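Local coordinates for toll-like receptor 13 (Mus musculus, PDB 4Z0C), which recognises bacterial 23S ribosomal RNA through its leucine-rich-repeat ectodomain, the part modelled here, and signals through MYD88 and TRAF6 to activate NF-kappa-B, at residues A[28-31]-A[32-35]; A[72-76]-A[77-81]; A[341-344]-A[345-349]; A[366-369]-A[370-373]. All coordinates share one frame; numbering follows the deposited sequence.

Following the chain from the N terminus, contact 1 makes a turn close to helix 26-30, just ahead of the first leucine-rich repeat. Contact 2 rounds off repeat 2, turning the chain from strand 73-74 toward the next concave strand, 87-89. On the other side of the ring, contact 3 follows strand 342-343 in repeat 13, and contact 4 is a turn in the loop between strands 356-358 and 380-382 in repeat 14. All four are local turns in series, and none nests within or crosses another. Contacts 1 and 2 lie about 17 Å apart between centres and do not touch. Contacts 3 and 4, with centres about 8 Å apart, pack directly together and share one sugar.

Contact 1: A[28-31]-A[32-35]. With NAG (2-acetamido-2-deoxy-beta-D-glucopyranose), chain S.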
loop_
_atom_site.group_PDB
_atom_site.type_symbol
_atom_site.label_atom_id
_atom_site.label_comp_id
_atom_site.label_asym_id
_atom_site.label_seq_id
_atom_site.Cartn_x
_atom_site.Cartn_y
_atom_site.Cartn_z
ATOM N N GLU A 28 -25.499 -27.959 23.685
ATOM C CA GLU A 28 -26.339 -26.786 23.436
ATOM C C GLU A 28 -26.064 -26.175 22.071
ATOM O O GLU A 28 -26.988 -25.970 21.285
ATOM C CB GLU A 28 -26.152 -25.731 24.529
ATOM C CG GLU A 28 -26.924 -26.044 25.802
ATOM C CD GLU A 28 -28.374 -26.464 25.530
ATOM O OE1 GLU A 28 -28.656 -27.682 25.505
ATOM O OE2 GLU A 28 -29.232 -25.572 25.349
ATOM N N ALA A 29 -24.786 -25.947 21.775
ATOM C CA ALA A 29 -24.393 -25.308 20.529
ATOM C C ALA A 29 -24.933 -26.028 19.288
ATOM O O ALA A 29 -25.367 -25.395 18.345
ATOM C CB ALA A 29 -22.871 -25.182 20.463
ATOM N N ILE A 30 -24.935 -27.348 19.278
ATOM C CA ILE A 30 -25.400 -28.032 18.075
ATOM C C ILE A 30 -26.864 -28.499 18.107
ATOM O O ILE A 30 -27.329 -29.119 17.154
ATOM C CB ILE A 30 -24.486 -29.218 17.724
ATOM C CG1 ILE A 30 -24.575 -30.303 18.799
ATOM C CG2 ILE A 30 -23.060 -28.743 17.593
ATOM C CD1 ILE A 30 -23.469 -31.342 18.701
ATOM N N SER A 31 -27.595 -28.158 19.166
ATOM C CA SER A 31 -28.973 -28.670 19.361
ATOM C C SER A 31 -29.988 -28.216 18.298
ATOM O O SER A 31 -31.002 -28.883 18.069
ATOM C CB SER A 31 -29.501 -28.319 20.759
ATOM O OG SER A 31 -29.601 -26.910 20.922
ATOM N N ASP A 32 -29.727 -27.080 17.661
ATOM C CA ASP A 32 -30.675 -26.535 16.693
ATOM C C ASP A 32 -30.287 -26.749 15.227
ATOM O O ASP A 32 -30.916 -26.189 14.342
ATOM C CB ASP A 32 -30.927 -25.058 16.962
ATOM C CG ASP A 32 -29.646 -24.260 17.051
ATOM O OD1 ASP A 32 -28.590 -24.801 16.675
ATOM O OD2 ASP A 32 -29.693 -23.095 17.504
ATOM N N ILE A 33 -29.269 -27.564 14.967
ATOM C CA ILE A 33 -28.797 -27.733 13.587
ATOM C C ILE A 33 -29.422 -28.953 12.902
ATOM O O ILE A 33 -29.792 -29.915 13.584
ATOM C CB ILE A 33 -27.230 -27.718 13.494
ATOM C CG1 ILE A 33 -26.621 -29.044 13.909
ATOM C CG2 ILE A 33 -26.653 -26.551 14.314
ATOM C CD1 ILE A 33 -25.115 -29.060 13.748
ATOM N N PRO A 34 -29.545 -28.919 11.556
ATOM C CA PRO A 34 -30.333 -29.942 10.849
ATOM C C PRO A 34 -29.786 -31.365 10.953
ATOM O O PRO A 34 -28.583 -31.607 11.119
ATOM C CB PRO A 34 -30.287 -29.479 9.383
ATOM C CG PRO A 34 -29.928 -28.037 9.441
ATOM C CD PRO A 34 -29.004 -27.924 10.619
ATOM N N ARG A 35 -30.701 -32.316 10.840
ATOM C CA ARG A 35 -30.348 -33.721 10.908
ATOM C C ARG A 35 -29.629 -34.165 9.632
ATOM O O ARG A 35 -28.963 -35.197 9.624
ATOM C CB ARG A 35 -31.604 -34.575 11.164
ATOM C CG ARG A 35 -32.326 -34.253 12.472
ATOM C CD ARG A 35 -33.623 -35.050 12.625
ATOM N NE ARG A 35 -33.497 -36.090 13.644
ATOM C CZ ARG A 35 -32.949 -37.283 13.431
ATOM N NH1 ARG A 35 -32.865 -38.162 14.420
ATOM N NH2 ARG A 35 -32.477 -37.596 12.230
HETATM C C1 NAG S . -24.724 -27.947 28.667
HETATM C C2 NAG S . -24.292 -28.587 29.995
HETATM C C3 NAG S . -25.382 -29.453 30.638
HETATM C C4 NAG S . -26.766 -28.808 30.562
HETATM C C5 NAG S . -27.046 -28.295 29.149
HETATM C C6 NAG S . -28.425 -27.642 29.036
HETATM C C7 NAG S . -21.900 -28.996 30.321
HETATM C C8 NAG S . -20.669 -29.465 29.596
HETATM N N2 NAG S . -23.080 -29.373 29.815
HETATM O O3 NAG S . -25.053 -29.687 31.993
HETATM O O4 NAG S . -27.757 -29.739 30.960
HETATM O O5 NAG S . -26.032 -27.389 28.748
HETATM O O6 NAG S . -28.628 -26.659 30.031
HETATM O O7 NAG S . -21.789 -28.295 31.330
#
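Ile-30 and Ile-33 supply the apolar part of this local contact. CD1 of Ile-33 lies 4.0 Å from CB of Ile-30, at the branch point of that side chain. In Ile-33, CG1 sits between the backbone N and the carbonyl carbon (chi1 79°), which brings CG1 to 3.3 Å from the carbonyl O of Ile-30. Both side chains also reach Leu-40 of strand 39-41, where branched aliphatic residues suit the interior.

The backbone bonds turn the chain beyond helix 26-30. Ile-33 N gives a weak but fairly straight bond to Ile-30 O (3.3 Å, 166°), closing a type I beta turn. Two residues earlier, Glu-28 O is gripped twice: Ser-31 N donates to it, and Ser-31 OG donates at 2.8 Å, in the carbonyl plane on a lone pair. A small hydroxyl suits this place because it can fold back onto the carbonyl three residues earlier.

Asp-32 OD2 accepts from Asn-4 N, whereas Asp-32 OD1 is buried by the turn and has no partner in the model; Ala-29 O lies 3.7 Å from it, too far for a bond.

On the outside, Glu-28 packs its methylene CG 3.4 Å from O5 of a sugar probably carried by Asn-25.

A short helix followed closely by a beta turn, joined to the N-terminal residues, is consistent with the cap that precedes the first repeat of a leucine-rich-repeat solenoid.

Contact 2: A[72-76]-A[77-81]. With NAG (2-acetamido-2-deoxy-beta-D-glucopyranose), chain L.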
loop_
_atom_site.group_PDB
_atom_site.type_symbol
_atom_site.label_atom_id
_atom_site.label_comp_id
_atom_site.label_asym_id
_atom_site.label_seq_id
_atom_site.Cartn_x
_atom_site.Cartn_y
_atom_site.Cartn_z
ATOM N N TRP A 72 -10.341 -32.343 27.057
ATOM C CA TRP A 72 -9.444 -33.200 27.819
ATOM C C TRP A 72 -10.170 -34.458 28.272
ATOM O O TRP A 72 -9.569 -35.359 28.865
ATOM C CB TRP A 72 -8.896 -32.449 29.030
ATOM C CG TRP A 72 -9.947 -32.103 30.022
ATOM C CD1 TRP A 72 -10.717 -30.989 30.033
ATOM C CD2 TRP A 72 -10.337 -32.874 31.166
ATOM N NE1 TRP A 72 -11.570 -31.014 31.108
ATOM C CE2 TRP A 72 -11.355 -32.162 31.820
ATOM C CE3 TRP A 72 -9.922 -34.098 31.698
ATOM C CZ2 TRP A 72 -11.966 -32.629 32.976
ATOM C CZ3 TRP A 72 -10.536 -34.563 32.848
ATOM C CH2 TRP A 72 -11.544 -33.831 33.473
ATOM N N LYS A 73 -11.466 -34.517 27.989
ATOM C CA LYS A 73 -12.297 -35.604 28.498
ATOM C C LYS A 73 -13.353 -35.996 27.480
ATOM O O LYS A 73 -14.261 -35.229 27.190
ATOM C CB LYS A 73 -12.951 -35.185 29.812
ATOM C CG LYS A 73 -13.825 -36.235 30.474
ATOM C CD LYS A 73 -14.178 -35.763 31.878
ATOM C CE LYS A 73 -15.177 -36.665 32.562
ATOM N NZ LYS A 73 -16.536 -36.476 31.985
ATOM N N ILE A 74 -13.213 -37.198 26.931
ATOM C CA ILE A 74 -14.150 -37.714 25.947
ATOM C C ILE A 74 -14.766 -38.970 26.541
ATOM O O ILE A 74 -14.099 -40.018 26.616
ATOM C CB ILE A 74 -13.438 -38.084 24.626
ATOM C CG1 ILE A 74 -12.487 -36.960 24.193
ATOM C CG2 ILE A 74 -14.466 -38.429 23.530
ATOM C CD1 ILE A 74 -12.067 -37.017 22.732
ATOM N N ASP A 75 -16.029 -38.868 26.962
ATOM C CA ASP A 75 -16.683 -39.979 27.629
ATOM C C ASP A 75 -16.901 -41.145 26.681
ATOM O O ASP A 75 -17.118 -40.952 25.485
ATOM C CB ASP A 75 -18.043 -39.564 28.191
ATOM C CG ASP A 75 -17.937 -38.521 29.280
ATOM O OD1 ASP A 75 -16.909 -38.493 29.991
ATOM O OD2 ASP A 75 -18.915 -37.748 29.442
ATOM N N GLU A 76 -16.858 -42.350 27.236
ATOM C CA GLU A 76 -17.299 -43.555 26.535
ATOM C C GLU A 76 -18.719 -43.332 26.003
ATOM O O GLU A 76 -19.586 -42.828 26.715
ATOM C CB GLU A 76 -17.273 -44.753 27.483
ATOM C CG GLU A 76 -16.554 -45.976 26.943
ATOM C CD GLU A 76 -17.489 -47.056 26.373
ATOM O OE1 GLU A 76 -18.726 -46.841 26.305
ATOM O OE2 GLU A 76 -16.969 -48.136 25.994
ATOM N N GLY A 77 -18.932 -43.653 24.732
ATOM C CA GLY A 77 -20.210 -43.405 24.087
ATOM C C GLY A 77 -20.253 -42.106 23.281
ATOM O O GLY A 77 -21.145 -41.929 22.445
ATOM N N ALA A 78 -19.282 -41.217 23.501
ATOM C CA ALA A 78 -19.285 -39.882 22.889
ATOM C C ALA A 78 -19.744 -39.833 21.433
ATOM O O ALA A 78 -20.615 -39.029 21.069
ATOM C CB ALA A 78 -17.926 -39.244 23.019
ATOM N N PHE A 79 -19.183 -40.727 20.624
ATOM C CA PHE A 79 -19.444 -40.763 19.187
ATOM C C PHE A 79 -20.438 -41.847 18.723
ATOM O O PHE A 79 -20.397 -42.264 17.559
ATOM C CB PHE A 79 -18.125 -40.908 18.432
ATOM C CG PHE A 79 -17.092 -39.907 18.841
ATOM C CD1 PHE A 79 -17.194 -38.577 18.443
ATOM C CD2 PHE A 79 -16.006 -40.287 19.624
ATOM C CE1 PHE A 79 -16.223 -37.646 18.824
ATOM C CE2 PHE A 79 -15.035 -39.359 20.014
ATOM C CZ PHE A 79 -15.140 -38.048 19.611
ATOM N N ARG A 80 -21.300 -42.325 19.621
ATOM C CA ARG A 80 -22.295 -43.336 19.228
ATOM C C ARG A 80 -23.281 -42.838 18.167
ATOM O O ARG A 80 -23.681 -41.675 18.171
ATOM C CB ARG A 80 -23.027 -43.932 20.439
ATOM C CG ARG A 80 -22.458 -45.297 20.842
ATOM C CD ARG A 80 -22.913 -45.811 22.210
ATOM N NE ARG A 80 -22.156 -47.004 22.604
ATOM C CZ ARG A 80 -22.224 -48.179 21.982
ATOM N NH1 ARG A 80 -23.022 -48.331 20.932
ATOM N NH2 ARG A 80 -21.493 -49.206 22.404
ATOM N N GLY A 81 -23.666 -43.731 17.258
ATOM C CA GLY A 81 -24.555 -43.374 16.167
ATOM C C GLY A 81 -23.879 -42.734 14.962
ATOM O O GLY A 81 -24.486 -42.641 13.897
HETATM C C1 NAG L . -9.201 -41.019 30.111
HETATM C C2 NAG L . -9.499 -39.523 29.941
HETATM C C3 NAG L . -8.781 -38.645 30.962
HETATM C C4 NAG L . -8.832 -39.225 32.373
HETATM C C5 NAG L . -8.536 -40.723 32.368
HETATM C C6 NAG L . -8.703 -41.350 33.754
HETATM C C7 NAG L . -10.047 -38.597 27.759
HETATM C C8 NAG L . -9.529 -37.683 26.688
HETATM N N2 NAG L . -9.147 -39.084 28.606
HETATM O O3 NAG L . -9.385 -37.370 30.958
HETATM O O4 NAG L . -7.870 -38.561 33.166
HETATM O O5 NAG L . -9.387 -41.390 31.459
HETATM O O6 NAG L . -10.070 -41.549 34.055
HETATM O O7 NAG L . -11.245 -38.857 27.814
#
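Ile-74 turns its CG2 methyl toward both apolar residues of the following turn. Because CG1 swings beside the backbone N (chi1 -47°), CG2 is the branch aimed forward, 3.6 Å from Ala-78 CB and 3.7 Å from Phe-79 CE2. The Ile-74 and Phe-79 side chains cross obliquely, while Ala-78 CB lies over one face of the Phe-79 ring, toward its rim. Leu-50 of the preceding repeat touches both Ile-74 and Phe-79, extending the cluster into the core.

A type II turn brings these groups together: Ala-78 N donates to Asp-75 O at 2.9 Å, from above the carbonyl plane. Gly-77, third in the turn with phi 97°, has no side chain to collide with Glu-76 O.

On the outer side, Lys-73 runs extended to CE, then bends, bringing NZ to the syn lone pair of Asp-75 OD1 in a 2.9 Å salt bridge. Lys-73 CB sits over the centre of the Trp-72 ring. An N-acetylglucosamine, probably carried by Asn-99, docks on the backbone: Ile-74 N donates to O7 at 2.7 Å, and O3 donates to Trp-72 O.

The chemistry divides by side, with hydrocarbon facing the core of repeat 2 and ions and sugar facing outward.

Contact 3: A[341-344]-A[345-349]. With NAG (2-acetamido-2-deoxy-beta-D-glucopyranose), chain Q.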
loop_
_atom_site.group_PDB
_atom_site.type_symbol
_atom_site.label_atom_id
_atom_site.label_comp_id
_atom_site.label_asym_id
_atom_site.label_seq_id
_atom_site.Cartn_x
_atom_site.Cartn_y
_atom_site.Cartn_z
ATOM N N SER A 341 27.438 -17.945 -7.041
ATOM C CA SER A 341 27.427 -16.677 -7.743
ATOM C C SER A 341 27.869 -16.858 -9.185
ATOM O O SER A 341 27.710 -15.968 -10.009
ATOM C CB SER A 341 28.262 -15.617 -7.016
ATOM O OG SER A 341 29.643 -15.928 -7.015
ATOM N N PHE A 342 28.403 -18.022 -9.512
ATOM C CA PHE A 342 28.808 -18.236 -10.895
ATOM C C PHE A 342 28.476 -19.630 -11.355
ATOM O O PHE A 342 28.721 -20.603 -10.641
ATOM C CB PHE A 342 30.306 -17.945 -11.107
ATOM C CG PHE A 342 30.721 -17.974 -12.554
ATOM C CD1 PHE A 342 30.422 -16.911 -13.396
ATOM C CD2 PHE A 342 31.398 -19.064 -13.077
ATOM C CE1 PHE A 342 30.799 -16.943 -14.735
ATOM C CE2 PHE A 342 31.780 -19.103 -14.413
ATOM C CZ PHE A 342 31.486 -18.052 -15.238
ATOM N N ILE A 343 27.910 -19.726 -12.551
ATOM C CA ILE A 343 27.579 -21.027 -13.116
ATOM C C ILE A 343 27.667 -20.878 -14.626
ATOM O O ILE A 343 27.372 -19.809 -15.161
ATOM C CB ILE A 343 26.167 -21.484 -12.656
ATOM C CG1 ILE A 343 25.964 -22.984 -12.842
ATOM C CG2 ILE A 343 25.053 -20.669 -13.328
ATOM C CD1 ILE A 343 25.025 -23.541 -11.817
ATOM N N ASN A 344 28.121 -21.912 -15.321
ATOM C CA ASN A 344 28.245 -21.798 -16.772
ATOM C C ASN A 344 28.021 -23.083 -17.573
ATOM O O ASN A 344 27.501 -24.061 -17.078
ATOM C CB ASN A 344 29.586 -21.153 -17.141
ATOM C CG ASN A 344 30.770 -22.094 -16.951
ATOM O OD1 ASN A 344 30.617 -23.266 -16.580
ATOM N ND2 ASN A 344 31.965 -21.582 -17.213
ATOM N N ASN A 345 28.477 -23.049 -18.815
ATOM C CA ASN A 345 28.314 -24.119 -19.786
ATOM C C ASN A 345 29.008 -25.445 -19.471
ATOM O O ASN A 345 28.630 -26.488 -19.986
ATOM C CB ASN A 345 28.874 -23.603 -21.117
ATOM C CG ASN A 345 27.858 -23.632 -22.201
ATOM O OD1 ASN A 345 26.734 -24.070 -21.957
ATOM N ND2 ASN A 345 28.191 -23.109 -23.384
ATOM N N ARG A 346 30.015 -25.398 -18.616
ATOM C CA ARG A 346 30.855 -26.555 -18.380
ATOM C C ARG A 346 30.332 -27.499 -17.326
ATOM O O ARG A 346 30.761 -28.657 -17.273
ATOM C CB ARG A 346 32.274 -26.126 -17.991
ATOM C CG ARG A 346 33.020 -25.302 -19.021
ATOM C CD ARG A 346 33.216 -26.055 -20.330
ATOM N NE ARG A 346 34.065 -25.298 -21.251
ATOM C CZ ARG A 346 35.364 -25.079 -21.055
ATOM N NH1 ARG A 346 35.961 -25.552 -19.969
ATOM N NH2 ARG A 346 36.065 -24.381 -21.939
ATOM N N THR A 347 29.435 -27.014 -16.477
ATOM C CA THR A 347 28.997 -27.835 -15.350
ATOM C C THR A 347 27.961 -28.902 -15.696
ATOM O O THR A 347 27.975 -29.983 -15.115
ATOM C CB THR A 347 28.486 -26.978 -14.170
ATOM O OG1 THR A 347 28.512 -27.768 -12.970
ATOM C CG2 THR A 347 27.059 -26.464 -14.434
ATOM N N TRP A 348 27.085 -28.604 -16.650
ATOM C CA TRP A 348 25.959 -29.477 -16.968
ATOM C C TRP A 348 25.850 -29.683 -18.471
ATOM O O TRP A 348 24.755 -29.753 -19.031
ATOM C CB TRP A 348 24.656 -28.905 -16.417
ATOM C CG TRP A 348 24.432 -27.431 -16.706
ATOM C CD1 TRP A 348 24.722 -26.751 -17.864
ATOM C CD2 TRP A 348 23.893 -26.464 -15.802
ATOM N NE1 TRP A 348 24.386 -25.417 -17.733
ATOM C CE2 TRP A 348 23.879 -25.218 -16.474
ATOM C CE3 TRP A 348 23.427 -26.527 -14.487
ATOM C CZ2 TRP A 348 23.402 -24.061 -15.878
ATOM C CZ3 TRP A 348 22.954 -25.366 -13.896
ATOM C CH2 TRP A 348 22.954 -24.148 -14.591
ATOM N N SER A 349 27.005 -29.770 -19.115
ATOM C CA SER A 349 27.091 -29.962 -20.557
ATOM C C SER A 349 26.319 -31.184 -21.069
ATOM O O SER A 349 25.790 -31.177 -22.182
ATOM C CB SER A 349 28.561 -30.086 -20.960
ATOM O OG SER A 349 28.731 -29.689 -22.305
HETATM C C1 NAG Q . 29.585 -22.835 -23.576
HETATM C C2 NAG Q . 28.913 -22.891 -24.958
HETATM C C3 NAG Q . 29.715 -22.131 -26.026
HETATM C C4 NAG Q . 30.124 -20.753 -25.504
HETATM C C5 NAG Q . 30.854 -20.945 -24.180
HETATM C C6 NAG Q . 31.502 -19.682 -23.616
HETATM C C7 NAG Q . 27.492 -24.805 -25.652
HETATM C C8 NAG Q . 27.525 -26.140 -26.344
HETATM N N2 NAG Q . 28.689 -24.271 -25.366
HETATM O O3 NAG Q . 28.966 -22.010 -27.218
HETATM O O4 NAG Q . 30.921 -20.062 -26.437
HETATM O O5 NAG Q . 29.919 -21.491 -23.265
HETATM O O6 NAG Q . 30.540 -18.823 -23.043
HETATM O O7 NAG Q . 26.411 -24.268 -25.373
#
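Asn-344 OD1 accepts the backbone N of Arg-346 at 3.0 Å, an Asx turn that starts the chain curling after strand 342-343. The N-H points well at the oxygen (160°) but arrives from above the amide plane, 60° out of it. CG of Asn-344 occupies the crowded position between backbone N and carbonyl carbon (chi1 74°), carrying the short amide forward over the next peptide units; a compact side chain with a carbonyl is what this place needs.

The turn then returns Trp-348 to the strand. Its side chain crosses that of Ile-343 at about a right angle, with CD1 of Ile-343 3.5 Å from both CZ3 and CH2 at the six-membered end of the indole. Over one face of the ring, toward its rim, lies Thr-347 CG2, and this same methyl is 4.0 Å from Ile-343 CG1. Asn-344 O comes within 3.5 Å of Trp-348 NE1 without a hydrogen bond. The indole N-H is used further on: NE1 donates to Ala-371 O in the next repeat. Thr-347 OG1 looks to the previous one, bonding with Glu-323 OE2.

Asn-345, at the start of the turn, carries an N-linked N-acetylglucosamine through ND2.

Chemically, then, the turn divides its polar groups among three tasks. One amide shapes the backbone and another bears the glycan, while the buried hydroxyl and indole N-H tie repeat 13 to its two neighbours.

Contact 4: A[366-369]-A[370-373]; sequences SFPD and FAFS. With NAG (2-acetamido-2-deoxy-beta-D-glucopyranose), chain Q.
Phe-367 and Phe-372 meet in an edge-to-face stack in the core of repeat 14 of the leucine-rich-repeat solenoid, beneath the turn on its outer, convex side. The edge of Phe-372 is directed at a face of Phe-367, with ring centroids 5.2 Å apart and planes at 61°. Phe-372 CE2 stands over the rim of that face, 3.9 Å from Phe-367 CD1. Beside the rings, Ala-371 CB packs 4.2 Å from Pro-368 CD; a methyl is bulk enough where the chain doubles back so closely.

What brings these groups together is a type II beta turn from Pro-368 to Ala-371. Ala-371 N donates to Pro-368 O at 3.2 Å, from above the carbonyl plane. Phe-370 fills the third position with a positive phi of 63°, a conformation more usual for glycine, which is the residue found at the matching place in the turn from Asp-75 to Ala-78. Phe-370 CD2 lies 3.4 Å from CB of Asp-369. A further backbone bond, Ser-373 N to Phe-370 O, continues the curl.

A second shell holds the turn. Asn-392 ND2 bonds both Phe-367 O and Asp-369 OD1, so one amide of the following repeat steadies the backbone and the carboxylate together. Phe-372 also meets the rings of Trp-348 and Phe-396, one on the repeat before and one on the repeat after.

Outermost is the sugar attached to Asn-345: its C4 approaches Phe-370 CD2 at 3.8 Å, and its O6 gives a weak hydrogen bond of 3.3 Å to Asp-369 O.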
loop_
_atom_site.group_PDB
_atom_site.type_symbol
_atom_site.label_atom_id
_atom_site.label_comp_id
_atom_site.label_asym_id
_atom_site.label_seq_id
_atom_site.Cartn_x
_atom_site.Cartn_y
_atom_site.Cartn_z
ATOM N N SER A 366 24.288 -12.292 -12.172
ATOM C CA SER A 366 24.146 -12.542 -13.592
ATOM C C SER A 366 24.500 -13.985 -13.945
ATOM O O SER A 366 24.807 -14.795 -13.073
ATOM C CB SER A 366 25.032 -11.581 -14.390
ATOM O OG SER A 366 24.675 -11.601 -15.759
ATOM N N PHE A 367 24.444 -14.279 -15.241
ATOM C CA PHE A 367 24.835 -15.554 -15.799
ATOM C C PHE A 367 25.524 -15.247 -17.104
ATOM O O PHE A 367 25.109 -14.344 -17.829
ATOM C CB PHE A 367 23.614 -16.423 -16.085
ATOM C CG PHE A 367 22.793 -16.719 -14.872
ATOM C CD1 PHE A 367 23.122 -17.777 -14.046
ATOM C CD2 PHE A 367 21.701 -15.940 -14.554
ATOM C CE1 PHE A 367 22.380 -18.055 -12.923
ATOM C CE2 PHE A 367 20.950 -16.218 -13.430
ATOM C CZ PHE A 367 21.293 -17.283 -12.615
ATOM N N PRO A 368 26.585 -15.999 -17.413
ATOM C CA PRO A 368 27.310 -15.783 -18.665
ATOM C C PRO A 368 26.547 -16.301 -19.872
ATOM O O PRO A 368 25.608 -17.090 -19.726
ATOM C CB PRO A 368 28.603 -16.579 -18.457
ATOM C CG PRO A 368 28.256 -17.612 -17.462
ATOM C CD PRO A 368 27.238 -16.990 -16.547
ATOM N N ASP A 369 26.979 -15.862 -21.051
ATOM C CA ASP A 369 26.407 -16.276 -22.327
ATOM C C ASP A 369 26.384 -17.796 -22.458
ATOM O O ASP A 369 27.348 -18.471 -22.105
ATOM C CB ASP A 369 27.218 -15.682 -23.476
ATOM C CG ASP A 369 27.285 -14.172 -23.421
ATOM O OD1 ASP A 369 26.439 -13.566 -22.722
ATOM O OD2 ASP A 369 28.199 -13.597 -24.052
ATOM N N PHE A 370 25.267 -18.307 -22.965
ATOM C CA PHE A 370 25.056 -19.734 -23.220
ATOM C C PHE A 370 25.093 -20.636 -21.986
ATOM O O PHE A 370 25.141 -21.843 -22.126
ATOM C CB PHE A 370 26.019 -20.237 -24.301
ATOM C CG PHE A 370 26.106 -19.329 -25.489
ATOM C CD1 PHE A 370 25.142 -19.371 -26.477
ATOM C CD2 PHE A 370 27.134 -18.399 -25.598
ATOM C CE1 PHE A 370 25.208 -18.515 -27.574
ATOM C CE2 PHE A 370 27.210 -17.533 -26.692
ATOM C CZ PHE A 370 26.248 -17.591 -27.683
ATOM N N ALA A 371 25.020 -20.055 -20.790
ATOM C CA ALA A 371 25.063 -20.829 -19.545
ATOM C C ALA A 371 24.056 -21.965 -19.504
ATOM O O ALA A 371 24.388 -23.068 -19.076
ATOM C CB ALA A 371 24.872 -19.925 -18.334
ATOM N N PHE A 372 22.820 -21.693 -19.916
ATOM C CA PHE A 372 21.780 -22.711 -19.850
ATOM C C PHE A 372 21.613 -23.490 -21.158
ATOM O O PHE A 372 20.852 -24.459 -21.219
ATOM C CB PHE A 372 20.444 -22.084 -19.427
ATOM C CG PHE A 372 20.464 -21.514 -18.042
ATOM C CD1 PHE A 372 20.247 -22.325 -16.944
ATOM C CD2 PHE A 372 20.710 -20.167 -17.836
ATOM C CE1 PHE A 372 20.276 -21.806 -15.665
ATOM C CE2 PHE A 372 20.749 -19.645 -16.559
ATOM C CZ PHE A 372 20.531 -20.457 -15.474
ATOM N N SER A 373 22.369 -23.108 -22.181
ATOM C CA SER A 373 22.187 -23.660 -23.525
ATOM C C SER A 373 22.243 -25.197 -23.712
ATOM O O SER A 373 21.547 -25.728 -24.587
ATOM C CB SER A 373 23.130 -22.973 -24.504
ATOM O OG SER A 373 22.830 -21.597 -24.594
HETATM C C1 NAG Q . 29.585 -22.835 -23.576
HETATM C C2 NAG Q . 28.913 -22.891 -24.958
HETATM C C3 NAG Q . 29.715 -22.131 -26.026
HETATM C C4 NAG Q . 30.124 -20.753 -25.504
HETATM C C5 NAG Q . 30.854 -20.945 -24.180
HETATM C C6 NAG Q . 31.502 -19.682 -23.616
HETATM C C7 NAG Q . 27.492 -24.805 -25.652
HETATM C C8 NAG Q . 27.525 -26.140 -26.344
HETATM N N2 NAG Q . 28.689 -24.271 -25.366
HETATM O O3 NAG Q . 28.966 -22.010 -27.218
HETATM O O4 NAG Q . 30.921 -20.062 -26.437
HETATM O O5 NAG Q . 29.919 -21.491 -23.265
HETATM O O6 NAG Q . 30.540 -18.823 -23.043
HETATM O O7 NAG Q . 26.411 -24.268 -25.373
#